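Local coordinates for putative exported protein (Bordetella pertussis Tohama I, PDB 2PFZ) that binds pyroglutamic acid as an extracytoplasmic solute receptor and probably hands it to a tripartite ATP-independent periplasmic (TRAP) transporter, at residues Q60-L66 and K207-N213. Coordinates in Å, arbitrary orientation, origin at the centre of the assembly. Residue numbers count along the deposited sequence, not the author numbering.
Sequences QIGEILL and KNAVLVN
Type II periplasmic binding proteins illustrate how distant sequence is drawn into one lobe: in this DctP receptor, extended strands 61-65 and 207-213 pair antiparallel (156°, axes 4.5 Å apart), Gly-62 and Ile-64 forming hydrogen-bonded pairs with Leu-211 and Ala-209, and Ile-61, Glu-63 and Leu-65 non-hydrogen-bonded ones with Val-212, Val-210 and Asn-208; Leu-66 turns into 3-10 conformation. Their ladder runs from Asn-213 N–Gln-60 O (2.8 Å) to Leu-66 N–Lys-207 O (3.1 Å). On one face, Ile-61 (chi1 t) wedges between valines, CG1 3.7 Å from Val-210 CG1 and CD1 3.7 Å from Val-212 CG2, packed against Phe-22 of helix 14-30. On the other, the small Ala-209 makes a hollow: Leu-66 (m, t) brings CD2 3.7 Å from its CB, while Ile-64 (chi1 p) sets CD1 4.0 Å from Leu-211 CD1. Leu-65's side chain lies about 4 Å from the pyroglutamate, and Asn-208 OD1 accepts from pocket residue Trp-119. Glu-63 OE1 hydrogen-bonds to Thr-7 OG1; Asn-208 ND2 weakly donates to Glu-63 OE2, 2.9 Å away.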
loop_
_atom_site.group_PDB
_atom_site.type_symbol
_atom_site.label_atom_id
_atom_site.label_comp_id
_atom_site.label_asym_id
_atom_site.label_seq_id
_atom_site.Cartn_x
_atom_site.Cartn_y
_atom_site.Cartn_z
ATOM N N GLN A 60 11.828 10.514 -12.689
ATOM C CA GLN A 60 10.970 11.708 -12.652
ATOM C C GLN A 60 9.624 11.447 -11.978
ATOM O O GLN A 60 8.958 12.368 -11.529
ATOM C CB GLN A 60 10.717 12.237 -14.067
ATOM C CG GLN A 60 12.011 12.583 -14.811
ATOM C CD GLN A 60 12.520 11.437 -15.672
ATOM O OE1 GLN A 60 12.283 10.254 -15.397
ATOM N NE2 GLN A 60 13.223 11.792 -16.734
ATOM N N ILE A 61 9.270 10.173 -11.895
ATOM C CA ILE A 61 7.965 9.707 -11.408
ATOM C C ILE A 61 8.192 8.322 -10.823
ATOM O O ILE A 61 9.109 7.608 -11.258
ATOM C CB ILE A 61 6.957 9.703 -12.598
ATOM C CG1 ILE A 61 5.551 9.222 -12.178
ATOM C CG2 ILE A 61 7.496 8.856 -13.760
ATOM C CD1 ILE A 61 4.382 9.792 -13.062
ATOM N N GLY A 62 7.394 7.918 -9.828
ATOM C CA GLY A 62 7.624 6.628 -9.203
ATOM C C GLY A 62 6.498 6.249 -8.262
ATOM O O GLY A 62 5.837 7.118 -7.715
ATOM N N GLU A 63 6.296 4.948 -8.078
ATOM C CA GLU A 63 5.239 4.438 -7.202
ATOM C C GLU A 63 5.825 3.947 -5.870
ATOM O O GLU A 63 6.776 3.122 -5.846
ATOM C CB GLU A 63 4.488 3.294 -7.882
ATOM C CG GLU A 63 3.253 2.907 -7.075
ATOM C CD GLU A 63 2.821 1.489 -7.259
ATOM O OE1 GLU A 63 3.686 0.565 -7.322
ATOM O OE2 GLU A 63 1.587 1.308 -7.291
ATOM N N ILE A 64 5.279 4.457 -4.768
ATOM C CA ILE A 64 5.694 4.026 -3.438
ATOM C C ILE A 64 4.495 3.452 -2.663
ATOM O O ILE A 64 3.350 3.645 -3.066
ATOM C CB ILE A 64 6.304 5.178 -2.580
ATOM C CG1 ILE A 64 5.301 6.330 -2.395
ATOM C CG2 ILE A 64 7.680 5.669 -3.131
ATOM C CD1 ILE A 64 5.504 7.092 -1.101
ATOM N N LEU A 65 4.789 2.739 -1.576
ATOM C CA LEU A 65 3.802 2.324 -0.586
ATOM C C LEU A 65 3.970 3.322 0.537
ATOM O O LEU A 65 5.060 3.402 1.130
ATOM C CB LEU A 65 4.152 0.940 -0.039
ATOM C CG LEU A 65 3.276 0.431 1.107
ATOM C CD1 LEU A 65 1.927 0.063 0.566
ATOM C CD2 LEU A 65 3.989 -0.750 1.807
ATOM N N LEU A 66 2.923 4.084 0.837
ATOM C CA LEU A 66 3.078 5.198 1.794
ATOM C C LEU A 66 3.668 4.730 3.114
ATOM O O LEU A 66 4.572 5.365 3.658
ATOM C CB LEU A 66 1.740 5.897 2.051
ATOM C CG LEU A 66 1.097 6.602 0.854
ATOM C CD1 LEU A 66 -0.326 7.041 1.144
ATOM C CD2 LEU A 66 1.965 7.775 0.438
ATOM N N LYS A 207 -2.222 2.367 1.109
ATOM C CA LYS A 207 -2.204 2.901 -0.266
ATOM C C LYS A 207 -0.806 2.937 -0.855
ATOM O O LYS A 207 0.172 3.139 -0.136
ATOM C CB LYS A 207 -2.802 4.314 -0.311
ATOM C CG LYS A 207 -4.267 4.410 0.198
ATOM C CD LYS A 207 -4.903 5.811 -0.040
ATOM C CE LYS A 207 -4.144 6.898 0.705
ATOM N NZ LYS A 207 -4.027 6.584 2.168
ATOM N N ASN A 208 -0.732 2.736 -2.164
ATOM C CA ASN A 208 0.415 3.208 -2.958
ATOM C C ASN A 208 0.165 4.634 -3.409
ATOM O O ASN A 208 -0.985 5.092 -3.421
ATOM C CB ASN A 208 0.646 2.281 -4.154
ATOM C CG ASN A 208 1.210 0.943 -3.737
ATOM O OD1 ASN A 208 1.517 0.728 -2.562
ATOM N ND2 ASN A 208 1.342 0.030 -4.687
ATOM N N ALA A 209 1.230 5.339 -3.784
ATOM C CA ALA A 209 1.108 6.684 -4.295
ATOM C C ALA A 209 2.088 6.817 -5.434
ATOM O O ALA A 209 3.234 6.347 -5.356
ATOM C CB ALA A 209 1.449 7.722 -3.216
ATOM N N VAL A 210 1.639 7.488 -6.486
ATOM C CA VAL A 210 2.541 7.813 -7.581
ATOM C C VAL A 210 2.980 9.263 -7.371
ATOM O O VAL A 210 2.144 10.172 -7.329
ATOM C CB VAL A 210 1.865 7.604 -8.934
ATOM C CG1 VAL A 210 2.752 8.151 -10.073
ATOM C CG2 VAL A 210 1.577 6.105 -9.129
ATOM N N LEU A 211 4.289 9.439 -7.196
ATOM C CA LEU A 211 4.908 10.724 -6.897
ATOM C C LEU A 211 5.610 11.207 -8.137
ATOM O O LEU A 211 6.079 10.405 -8.936
ATOM C CB LEU A 211 5.952 10.579 -5.798
ATOM C CG LEU A 211 5.612 9.785 -4.536
ATOM C CD1 LEU A 211 6.790 9.918 -3.543
ATOM C CD2 LEU A 211 4.310 10.267 -3.906
ATOM N N VAL A 212 5.676 12.526 -8.271
ATOM C CA VAL A 212 6.306 13.177 -9.415
ATOM C C VAL A 212 7.298 14.209 -8.885
ATOM O O VAL A 212 7.000 14.969 -7.938
ATOM C CB VAL A 212 5.236 13.876 -10.321
ATOM C CG1 VAL A 212 5.903 14.696 -11.425
ATOM C CG2 VAL A 212 4.310 12.865 -10.958
ATOM N N ASN A 213 8.489 14.236 -9.479
ATOM C CA ASN A 213 9.453 15.294 -9.184
ATOM C C ASN A 213 8.993 16.661 -9.754
ATOM O O ASN A 213 8.731 16.776 -10.964
ATOM C CB ASN A 213 10.842 14.923 -9.725
ATOM C CG ASN A 213 11.883 15.978 -9.411
ATOM O OD1 ASN A 213 12.040 16.959 -10.155
ATOM N ND2 ASN A 213 12.603 15.788 -8.309
#